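Local coordinates for protein dimethylsulfoniopropionate lyase (Roseovarius nubinhibens, PDB 4B29) that probably cleaves dimethylsulfoniopropionate to dimethyl sulfide and acrylate, using a cupin barrel that holds a zinc ion, at residues A[27-32]-A[125-130]; A[97-102]-A[117-122]; A[133-138]-A[200-205]. All blocks are in the same frame, centred on the assembly; numbering follows the deposited sequence. Where two conformers were deposited one is given.

Overall arrangement
From the N terminus, helix 24-41 supplies the first half of contact 1; the chain then runs through several helices before strand 127-128 returns to it, closing a loop of 92 residues. Contact 2 lies wholly within that loop: the segment 97-102, after helix 83-92, meets 117-122, on strand 115-122, after 14 intervening residues. Contact 3 follows in series and closes a second loop, all strand and turn, between strands 133-139 and 198-205; the zinc ligands H150, E154 and H189 lie within it. Strands 127-128, 115-122, 133-139 and 198-205 are successive neighbours in one mixed sheet, so the contacts run from the N-terminal helix across the sheet to the metal pocket.

Contact 1 (A[27-32]-A[125-130]); sequences ALTHLL and GHFLTQ
The ring of F127 is covered on one face by L32: CD2 stands over its centre, 3.6 Å from the centroid and 8° off the ring normal, a CH-pi contact made almost straight down. L32 and F127 extend from opposite directions, and CG of L32 is anti to its own backbone N (chi1 -170°), which carries the isopropyl end over the ring. L28 adds an apolar touch, its CB 4.0 Å from F127 CE1. Along the ring edge the helix backbone takes part as well. L28 O lies 3.4 Å from F127 CE1, near the ring plane, although this oxygen already accepts the helical bond from L32 N; T29 OG1 is a looser neighbour at the same rim and is bonded to R25 O one turn earlier. L28 CD1 makes a van der Waals contact with the imidazole of H126, meeting it obliquely, 3.4 Å from ND1. NE2 of H126 is held by E97 N, which fixes the ring's far end, while W57 packs edge-to-face with F127. No hydrogen bond crosses between 27-32 and 125-130. The arrangement is that of a helix laid on a beta sheet: helix 24-41 packs against the edge region of the cupin sheet, L28 and L32 on H126 and F127, away from the zinc site.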
loop_
_atom_site.group_PDB
_atom_site.type_symbol
_atom_site.label_atom_id
_atom_site.label_comp_id
_atom_site.label_asym_id
_atom_site.label_seq_id
_atom_site.Cartn_x
_atom_site.Cartn_y
_atom_site.Cartn_z
ATOM N N ALA A 27 5.119 -14.946 9.558
ATOM C CA ALA A 27 4.955 -13.460 9.678
ATOM C C ALA A 27 3.976 -13.028 8.561
ATOM O O ALA A 27 3.090 -12.210 8.810
ATOM C CB ALA A 27 6.262 -12.752 9.518
ATOM N N LEU A 28 4.140 -13.585 7.354
ATOM C CA LEU A 28 3.247 -13.173 6.234
ATOM C C LEU A 28 1.862 -13.731 6.403
ATOM O O LEU A 28 0.880 -13.095 6.008
ATOM C CB LEU A 28 3.821 -13.564 4.869
ATOM C CG LEU A 28 5.179 -12.862 4.581
ATOM C CD1 LEU A 28 5.590 -13.047 3.177
ATOM C CD2 LEU A 28 5.264 -11.420 4.969
ATOM N N THR A 29 1.743 -14.933 6.986
ATOM C CA THR A 29 0.422 -15.500 7.242
ATOM C C THR A 29 -0.320 -14.681 8.309
ATOM O O THR A 29 -1.506 -14.426 8.187
ATOM C CB THR A 29 0.535 -17.006 7.604
ATOM O OG1 THR A 29 1.135 -17.652 6.472
ATOM C CG2 THR A 29 -0.858 -17.599 7.870
ATOM N N HIS A 30 0.426 -14.230 9.335
ATOM C CA HIS A 30 -0.174 -13.415 10.367
ATOM C C HIS A 30 -0.609 -12.062 9.738
ATOM O O HIS A 30 -1.713 -11.561 10.050
ATOM C CB HIS A 30 0.820 -13.210 11.515
ATOM C CG HIS A 30 0.345 -12.213 12.526
ATOM N ND1 HIS A 30 -0.635 -12.508 13.456
ATOM C CD2 HIS A 30 0.702 -10.919 12.741
ATOM C CE1 HIS A 30 -0.851 -11.436 14.213
ATOM N NE2 HIS A 30 -0.062 -10.460 13.793
ATOM N N LEU A 31 0.230 -11.545 8.850
ATOM C CA LEU A 31 -0.079 -10.274 8.153
ATOM C C LEU A 31 -1.335 -10.483 7.304
ATOM O O LEU A 31 -2.222 -9.601 7.282
ATOM C CB LEU A 31 1.072 -9.825 7.288
ATOM C CG LEU A 31 0.775 -8.691 6.280
ATOM C CD1 LEU A 31 0.194 -7.431 7.009
ATOM C CD2 LEU A 31 1.977 -8.286 5.486
ATOM N N LEU A 32 -1.435 -11.609 6.581
ATOM C CA LEU A 32 -2.642 -11.802 5.774
ATOM C C LEU A 32 -3.903 -11.838 6.609
ATOM O O LEU A 32 -4.942 -11.314 6.210
ATOM C CB LEU A 32 -2.497 -13.085 4.905
ATOM C CG LEU A 32 -3.604 -13.247 3.855
ATOM C CD1 LEU A 32 -3.467 -12.199 2.744
ATOM C CD2 LEU A 32 -3.516 -14.716 3.258
ATOM N N GLY A 125 1.547 -11.681 -5.787
ATOM C CA GLY A 125 1.584 -11.418 -4.348
ATOM C C GLY A 125 2.397 -12.464 -3.593
ATOM O O GLY A 125 2.800 -13.524 -4.138
ATOM N N HIS A 126 2.642 -12.205 -2.315
ATOM C CA HIS A 126 3.115 -13.283 -1.445
ATOM C C HIS A 126 2.038 -14.355 -1.265
ATOM O O HIS A 126 2.370 -15.513 -0.921
ATOM C CB HIS A 126 3.523 -12.680 -0.091
ATOM C CG HIS A 126 4.825 -11.975 -0.184
ATOM N ND1 HIS A 126 6.026 -12.662 -0.157
ATOM C CD2 HIS A 126 5.131 -10.685 -0.450
ATOM C CE1 HIS A 126 7.016 -11.807 -0.350
ATOM N NE2 HIS A 126 6.500 -10.603 -0.532
ATOM N N PHE A 127 0.770 -13.998 -1.496
ATOM C CA PHE A 127 -0.265 -14.989 -1.644
ATOM C C PHE A 127 -0.884 -14.760 -3.001
ATOM O O PHE A 127 -1.106 -13.627 -3.407
ATOM C CB PHE A 127 -1.323 -14.801 -0.564
ATOM C CG PHE A 127 -0.747 -15.022 0.816
ATOM C CD1 PHE A 127 -0.160 -13.958 1.509
ATOM C CD2 PHE A 127 -0.769 -16.287 1.383
ATOM C CE1 PHE A 127 0.427 -14.181 2.787
ATOM C CE2 PHE A 127 -0.215 -16.515 2.681
ATOM C CZ PHE A 127 0.372 -15.460 3.359
ATOM N N LEU A 128 -1.052 -15.849 -3.751
ATOM C CA LEU A 128 -1.541 -15.735 -5.139
ATOM C C LEU A 128 -3.050 -15.805 -5.203
ATOM O O LEU A 128 -3.710 -16.640 -4.536
ATOM C CB LEU A 128 -0.949 -16.891 -6.006
ATOM C CG LEU A 128 0.580 -16.967 -6.088
ATOM C CD1 LEU A 128 0.983 -18.114 -7.080
ATOM C CD2 LEU A 128 1.308 -15.600 -6.499
ATOM N N THR A 129 -3.606 -14.895 -6.027
ATOM C CA THR A 129 -5.023 -14.933 -6.391
ATOM C C THR A 129 -5.159 -14.073 -7.647
ATOM O O THR A 129 -4.347 -13.169 -7.902
ATOM C CB THR A 129 -5.950 -14.390 -5.288
ATOM O OG1 THR A 129 -7.319 -14.482 -5.714
ATOM C CG2 THR A 129 -5.584 -12.911 -4.959
ATOM N N GLN A 130 -6.217 -14.352 -8.419
ATOM C CA GLN A 130 -6.567 -13.498 -9.551
ATOM C C GLN A 130 -7.826 -12.680 -9.233
ATOM O O GLN A 130 -8.251 -11.917 -10.095
ATOM C CB GLN A 130 -6.859 -14.387 -10.784
ATOM C CG GLN A 130 -5.541 -14.956 -11.383
ATOM C CD GLN A 130 -4.690 -13.934 -12.097
ATOM O OE1 GLN A 130 -5.189 -12.889 -12.570
ATOM N NE2 GLN A 130 -3.387 -14.235 -12.247
#

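Contact 2 (A[97-102]-A[117-122]); sequences EWRHSY and WFELAG
E119 OE1 is gripped from two sources: R99 NH1 reaches it across the contact at 3.1 Å, through its anti lone pair, and S124 OG binds it as well. In the R99 conformer described here, one of two deposited, the same guanidinium holds E97 OE2 twice, by NE at 2.8 Å and by NH2 at 2.9 Å from that OE2. The NE bond uses the anti lone pair, whereas NH2 arrives from above the carboxylate plane. In this salt-bridge network one arginine probably offsets two acids. R99 runs extended from CG to NE over the indole of W117: CB sits above the five-membered ring, 3.7 Å from its centroid, and the guanidinium plane stands 85° to the ring. W117 reaches this place because its CG lies between backbone N and carbonyl carbon (chi1 66°), folding the indole back under R99. Its NE1 then donates to S101 OG at 3.0 Å, a bent bond with OG tilted 25° from the ring plane. Two backbone bonds pair R99 with W117 in a single antiparallel bridge, and a water links E97 O to E119 N. On another side F118 turns its edge to the face of W98, centroids 5.1 Å apart. W98 is further packed by helix 67-73 and F118 by helix 24-41, while strand 133-139 lies next to strand 115-122, its R133 and T135 against W117.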
loop_
_atom_site.group_PDB
_atom_site.type_symbol
_atom_site.label_atom_id
_atom_site.label_comp_id
_atom_site.label_asym_id
_atom_site.label_seq_id
_atom_site.Cartn_x
_atom_site.Cartn_y
_atom_site.Cartn_z
ATOM N N GLU A 97 8.850 -8.946 -0.479
ATOM C CA GLU A 97 9.540 -8.527 -1.664
ATOM C C GLU A 97 9.268 -7.036 -1.948
ATOM O O GLU A 97 8.270 -6.671 -2.598
ATOM C CB GLU A 97 9.120 -9.415 -2.879
ATOM C CG GLU A 97 9.801 -8.935 -4.137
ATOM C CD GLU A 97 9.226 -9.627 -5.360
ATOM O OE1 GLU A 97 9.465 -10.844 -5.507
ATOM O OE2 GLU A 97 8.537 -8.959 -6.150
ATOM N N TRP A 98 10.160 -6.157 -1.472
ATOM C CA TRP A 98 10.003 -4.714 -1.680
ATOM C C TRP A 98 10.346 -4.345 -3.094
ATOM O O TRP A 98 11.310 -4.898 -3.696
ATOM C CB TRP A 98 10.889 -3.904 -0.694
ATOM C CG TRP A 98 10.440 -4.009 0.675
ATOM C CD1 TRP A 98 10.923 -4.854 1.647
ATOM C CD2 TRP A 98 9.402 -3.236 1.287
ATOM N NE1 TRP A 98 10.211 -4.667 2.820
ATOM C CE2 TRP A 98 9.291 -3.661 2.616
ATOM C CE3 TRP A 98 8.517 -2.232 0.801
ATOM C CZ2 TRP A 98 8.329 -3.138 3.504
ATOM C CZ3 TRP A 98 7.578 -1.672 1.690
ATOM C CH2 TRP A 98 7.484 -2.118 3.017
ATOM N N ARG A 99 9.564 -3.371 -3.589
ATOM C CA ARG A 99 9.643 -2.817 -4.937
ATOM C C ARG A 99 9.674 -1.280 -4.917
ATOM O O ARG A 99 9.205 -0.633 -3.960
ATOM C CB ARG A 99 8.421 -3.290 -5.765
ATOM C CG ARG A 99 8.211 -4.810 -5.701
ATOM C CD ARG A 99 6.948 -5.268 -6.434
ATOM N NE ARG A 99 6.863 -6.734 -6.501
ATOM C CZ ARG A 99 5.768 -7.409 -6.863
ATOM N NH1 ARG A 99 4.688 -6.761 -7.250
ATOM N NH2 ARG A 99 5.777 -8.745 -6.892
ATOM N N HIS A 100 10.217 -0.699 -5.991
ATOM C CA HIS A 100 10.340 0.758 -6.126
ATOM C C HIS A 100 9.539 1.303 -7.300
ATOM O O HIS A 100 8.877 2.342 -7.188
ATOM C CB HIS A 100 11.792 1.125 -6.432
ATOM C CG HIS A 100 12.580 1.532 -5.239
ATOM N ND1 HIS A 100 13.947 1.385 -5.182
ATOM C CD2 HIS A 100 12.203 2.114 -4.081
ATOM C CE1 HIS A 100 14.373 1.836 -4.015
ATOM N NE2 HIS A 100 13.332 2.274 -3.330
ATOM N N SER A 101 9.742 0.699 -8.476
ATOM C CA SER A 101 8.922 1.082 -9.644
ATOM C C SER A 101 9.552 2.262 -10.381
ATOM O O SER A 101 9.712 2.186 -11.588
ATOM C CB SER A 101 7.426 1.395 -9.348
ATOM O OG SER A 101 6.630 0.233 -9.145
ATOM N N TYR A 102 9.946 3.315 -9.686
ATOM C CA TYR A 102 10.354 4.536 -10.380
ATOM C C TYR A 102 11.875 4.664 -10.404
ATOM O O TYR A 102 12.558 4.107 -9.551
ATOM C CB TYR A 102 9.756 5.791 -9.725
ATOM C CG TYR A 102 8.239 5.743 -9.709
ATOM C CD1 TYR A 102 7.521 5.882 -10.890
ATOM C CD2 TYR A 102 7.546 5.557 -8.512
ATOM C CE1 TYR A 102 6.107 5.820 -10.899
ATOM C CE2 TYR A 102 6.136 5.470 -8.500
ATOM C CZ TYR A 102 5.431 5.644 -9.685
ATOM O OH TYR A 102 4.038 5.596 -9.655
ATOM N N TRP A 117 7.146 -0.291 -1.795
ATOM C CA TRP A 117 5.844 -0.949 -1.762
ATOM C C TRP A 117 6.031 -2.446 -1.991
ATOM O O TRP A 117 7.091 -2.884 -2.477
ATOM C CB TRP A 117 4.915 -0.382 -2.867
ATOM C CG TRP A 117 5.330 -0.661 -4.275
ATOM C CD1 TRP A 117 6.287 -0.023 -4.992
ATOM C CD2 TRP A 117 4.777 -1.674 -5.141
ATOM N NE1 TRP A 117 6.363 -0.562 -6.279
ATOM C CE2 TRP A 117 5.449 -1.578 -6.383
ATOM C CE3 TRP A 117 3.776 -2.634 -4.977
ATOM C CZ2 TRP A 117 5.145 -2.417 -7.481
ATOM C CZ3 TRP A 117 3.478 -3.482 -6.063
ATOM C CH2 TRP A 117 4.166 -3.351 -7.295
ATOM N N PHE A 118 4.981 -3.209 -1.697
ATOM C CA PHE A 118 5.037 -4.617 -2.054
ATOM C C PHE A 118 3.621 -5.113 -2.316
ATOM O O PHE A 118 2.625 -4.459 -1.952
ATOM C CB PHE A 118 5.730 -5.447 -0.963
ATOM C CG PHE A 118 4.983 -5.542 0.368
ATOM C CD1 PHE A 118 4.042 -6.556 0.639
ATOM C CD2 PHE A 118 5.263 -4.625 1.377
ATOM C CE1 PHE A 118 3.412 -6.659 1.917
ATOM C CE2 PHE A 118 4.653 -4.736 2.645
ATOM C CZ PHE A 118 3.705 -5.713 2.926
ATOM N N GLU A 119 3.519 -6.295 -2.932
ATOM C CA GLU A 119 2.190 -6.851 -3.244
ATOM C C GLU A 119 1.924 -7.981 -2.267
ATOM O O GLU A 119 2.617 -9.009 -2.278
ATOM C CB GLU A 119 2.194 -7.367 -4.700
ATOM C CG GLU A 119 0.817 -7.876 -5.195
ATOM C CD GLU A 119 0.879 -8.297 -6.677
ATOM O OE1 GLU A 119 1.882 -8.029 -7.382
ATOM O OE2 GLU A 119 0.033 -9.127 -7.044
ATOM N N LEU A 120 0.968 -7.778 -1.373
ATOM C CA LEU A 120 0.673 -8.796 -0.389
ATOM C C LEU A 120 -0.078 -9.950 -1.022
ATOM O O LEU A 120 0.223 -11.135 -0.759
ATOM C CB LEU A 120 -0.183 -8.163 0.723
ATOM C CG LEU A 120 -0.734 -9.119 1.776
ATOM C CD1 LEU A 120 0.462 -9.959 2.450
ATOM C CD2 LEU A 120 -1.566 -8.341 2.822
ATOM N N ALA A 121 -1.092 -9.620 -1.819
ATOM C CA ALA A 121 -1.948 -10.678 -2.424
ATOM C C ALA A 121 -2.260 -10.236 -3.832
ATOM O O ALA A 121 -2.488 -9.047 -4.110
ATOM C CB ALA A 121 -3.242 -10.898 -1.656
ATOM N N GLY A 122 -2.261 -11.202 -4.759
ATOM C CA GLY A 122 -2.649 -10.856 -6.107
ATOM C C GLY A 122 -1.891 -11.755 -7.082
ATOM O O GLY A 122 -1.262 -12.768 -6.665
HETATM O O HOH W 1 5.956 -7.499 -3.824
#

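Contact 3 (A[133-138]-A[200-205]); sequences RVTVGY and TLVLWR. With EDO (1,2-ethanediol), chain F; PO4 (phosphate ion), chain E.
R133 CG lies anti to the backbone N (chi1 179°), and its chain stays extended to NE; W204 CG instead sits beside its own N (chi1 -55°), and the two side chains run side by side in the same direction. Strands 133-138 and 200-205 form an antiparallel pair in the cupin beta-barrel, and this pairing brings R133, T135, T200, V202 and W204 onto the pocket side. R133 NH1 comes over the indole face, 3.3 Å from W204 CE2, in a cation-pi contact, with the guanidinium plane steeply inclined to the ring. D212 forms a salt bridge with R133 NH2 and helps to hold the group there. The indole is also fixed at its edge: W204 NE1 donates to T135 OG1 at 2.9 Å, nearly straight at 172° and in the ring plane. Face and edge are thus both engaged, which should restrain ring rotation beside the zinc ligands H150 and E154.

Backbone bonds join T135 with V202 and G137 with T200 in both directions. On the opposite face V134 and V136 interlock with leucines: V134 CG1 meets L201 CD2 at 3.8 Å, V134 CG2 lies 3.8 Å from L203 CD2, and V136 CG2 touches L201 CD1 more loosely. These aliphatic groups lie on the side of the sheet facing away from the zinc. On the pocket side an ethanediol molecule, probably from the crystallisation liquor, bridges the two strands: its O1 is hydrogen-bonded to T200 OG1 at 2.7 Å, and its O2 to T135 OG1 at 2.8 Å.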
loop_
_atom_site.group_PDB
_atom_site.type_symbol
_atom_site.label_atom_id
_atom_site.label_comp_id
_atom_site.label_asym_id
_atom_site.label_seq_id
_atom_site.Cartn_x
_atom_site.Cartn_y
_atom_site.Cartn_z
ATOM N N ARG A 133 -6.238 -7.628 -5.954
ATOM C CA ARG A 133 -4.837 -7.326 -5.737
ATOM C C ARG A 133 -4.770 -6.395 -4.527
ATOM O O ARG A 133 -5.584 -5.453 -4.424
ATOM C CB ARG A 133 -4.278 -6.678 -6.985
ATOM C CG ARG A 133 -2.861 -6.291 -6.906
ATOM C CD ARG A 133 -2.445 -5.711 -8.275
ATOM N NE ARG A 133 -1.000 -5.591 -8.396
ATOM C CZ ARG A 133 -0.323 -4.462 -8.554
ATOM N NH1 ARG A 133 -0.926 -3.281 -8.545
ATOM N NH2 ARG A 133 0.976 -4.512 -8.694
ATOM N N VAL A 134 -3.848 -6.709 -3.620
ATOM C CA VAL A 134 -3.689 -5.942 -2.371
ATOM C C VAL A 134 -2.220 -5.535 -2.315
ATOM O O VAL A 134 -1.326 -6.383 -2.286
ATOM C CB VAL A 134 -3.995 -6.808 -1.146
ATOM C CG1 VAL A 134 -3.792 -5.940 0.132
ATOM C CG2 VAL A 134 -5.402 -7.332 -1.162
ATOM N N THR A 135 -1.958 -4.227 -2.286
ATOM C CA THR A 135 -0.585 -3.743 -2.167
ATOM C C THR A 135 -0.433 -2.889 -0.908
ATOM O O THR A 135 -1.421 -2.448 -0.320
ATOM C CB THR A 135 -0.079 -2.927 -3.365
ATOM O OG1 THR A 135 -0.909 -1.756 -3.543
ATOM C CG2 THR A 135 -0.117 -3.777 -4.632
ATOM N N VAL A 136 0.816 -2.697 -0.514
ATOM C CA VAL A 136 1.120 -1.903 0.697
ATOM C C VAL A 136 2.202 -0.904 0.314
ATOM O O VAL A 136 3.164 -1.259 -0.386
ATOM C CB VAL A 136 1.664 -2.854 1.841
ATOM C CG1 VAL A 136 2.329 -1.992 2.989
ATOM C CG2 VAL A 136 0.535 -3.704 2.396
ATOM N N GLY A 137 2.088 0.367 0.768
ATOM C CA GLY A 137 3.125 1.355 0.455
ATOM C C GLY A 137 3.531 2.049 1.762
ATOM O O GLY A 137 2.716 2.108 2.723
ATOM N N TYR A 138 4.790 2.469 1.844
ATOM C CA TYR A 138 5.265 3.306 2.967
ATOM C C TYR A 138 6.000 4.485 2.380
ATOM O O TYR A 138 6.783 4.340 1.428
ATOM C CB TYR A 138 6.234 2.516 3.843
ATOM C CG TYR A 138 6.834 3.393 4.942
ATOM C CD1 TYR A 138 6.169 3.539 6.149
ATOM C CD2 TYR A 138 8.031 4.081 4.701
ATOM C CE1 TYR A 138 6.745 4.366 7.196
ATOM C CE2 TYR A 138 8.598 4.933 5.705
ATOM C CZ TYR A 138 7.945 5.010 6.930
ATOM O OH TYR A 138 8.521 5.829 7.903
ATOM N N THR A 200 0.234 2.468 3.989
ATOM C CA THR A 200 -1.094 2.291 3.353
ATOM C C THR A 200 -1.299 0.835 2.967
ATOM O O THR A 200 -0.312 0.089 2.789
ATOM C CB THR A 200 -1.208 3.106 2.051
ATOM O OG1 THR A 200 -0.143 2.726 1.168
ATOM C CG2 THR A 200 -1.055 4.664 2.384
ATOM N N LEU A 201 -2.566 0.461 2.832
ATOM C CA LEU A 201 -2.905 -0.875 2.316
ATOM C C LEU A 201 -4.013 -0.612 1.283
ATOM O O LEU A 201 -5.012 0.079 1.580
ATOM C CB LEU A 201 -3.339 -1.814 3.462
ATOM C CG LEU A 201 -3.571 -3.241 2.910
ATOM C CD1 LEU A 201 -3.114 -4.317 3.931
ATOM C CD2 LEU A 201 -5.059 -3.389 2.603
ATOM N N VAL A 202 -3.825 -1.130 0.068
ATOM C CA VAL A 202 -4.606 -0.622 -1.082
ATOM C C VAL A 202 -5.181 -1.810 -1.852
ATOM O O VAL A 202 -4.491 -2.807 -2.040
ATOM C CB VAL A 202 -3.654 0.151 -1.998
ATOM C CG1 VAL A 202 -4.348 0.635 -3.287
ATOM C CG2 VAL A 202 -3.046 1.346 -1.208
ATOM N N LEU A 203 -6.432 -1.689 -2.254
ATOM C CA LEU A 203 -7.037 -2.712 -3.138
ATOM C C LEU A 203 -7.093 -2.193 -4.581
ATOM O O LEU A 203 -7.215 -0.957 -4.846
ATOM C CB LEU A 203 -8.488 -2.977 -2.745
ATOM C CG LEU A 203 -8.793 -3.315 -1.255
ATOM C CD1 LEU A 203 -10.233 -3.677 -1.070
ATOM C CD2 LEU A 203 -7.869 -4.490 -0.798
ATOM N N TRP A 204 -7.081 -3.153 -5.532
ATOM C CA TRP A 204 -7.154 -2.777 -6.958
ATOM C C TRP A 204 -8.165 -3.672 -7.638
ATOM O O TRP A 204 -8.329 -4.849 -7.237
ATOM C CB TRP A 204 -5.806 -3.059 -7.666
ATOM C CG TRP A 204 -4.578 -2.443 -7.074
ATOM C CD1 TRP A 204 -3.999 -2.677 -5.802
ATOM C CD2 TRP A 204 -3.824 -1.400 -7.657
ATOM N NE1 TRP A 204 -2.884 -1.893 -5.664
ATOM C CE2 TRP A 204 -2.754 -1.102 -6.781
ATOM C CE3 TRP A 204 -3.920 -0.709 -8.875
ATOM C CZ2 TRP A 204 -1.790 -0.112 -7.066
ATOM C CZ3 TRP A 204 -2.927 0.291 -9.169
ATOM C CH2 TRP A 204 -1.886 0.549 -8.281
ATOM N N ARG A 205 -8.870 -3.114 -8.619
ATOM C CA ARG A 205 -9.793 -3.935 -9.400
ATOM C C ARG A 205 -9.989 -3.378 -10.801
ATOM O O ARG A 205 -9.566 -2.243 -11.113
ATOM C CB ARG A 205 -11.161 -4.058 -8.716
ATOM C CG ARG A 205 -12.001 -2.768 -8.937
ATOM C CD ARG A 205 -13.257 -2.819 -8.047
ATOM N NE ARG A 205 -14.075 -1.605 -8.346
ATOM C CZ ARG A 205 -15.272 -1.376 -7.826
ATOM N NH1 ARG A 205 -15.824 -2.206 -6.922
ATOM N NH2 ARG A 205 -15.946 -0.264 -8.202
HETATM C C1 EDO F . -0.030 1.410 -2.338
HETATM O O1 EDO F . 0.089 2.606 -1.563
HETATM C C2 EDO F . 1.259 1.268 -3.103
HETATM O O2 EDO F . 1.004 0.206 -4.000
HETATM P P PO4 E . 11.726 8.149 8.447
HETATM O O1 PO4 E . 12.838 7.241 9.020
HETATM O O2 PO4 E . 10.502 7.352 8.027
HETATM O O3 PO4 E . 11.197 9.005 9.571
HETATM O O4 PO4 E . 12.194 8.946 7.236
#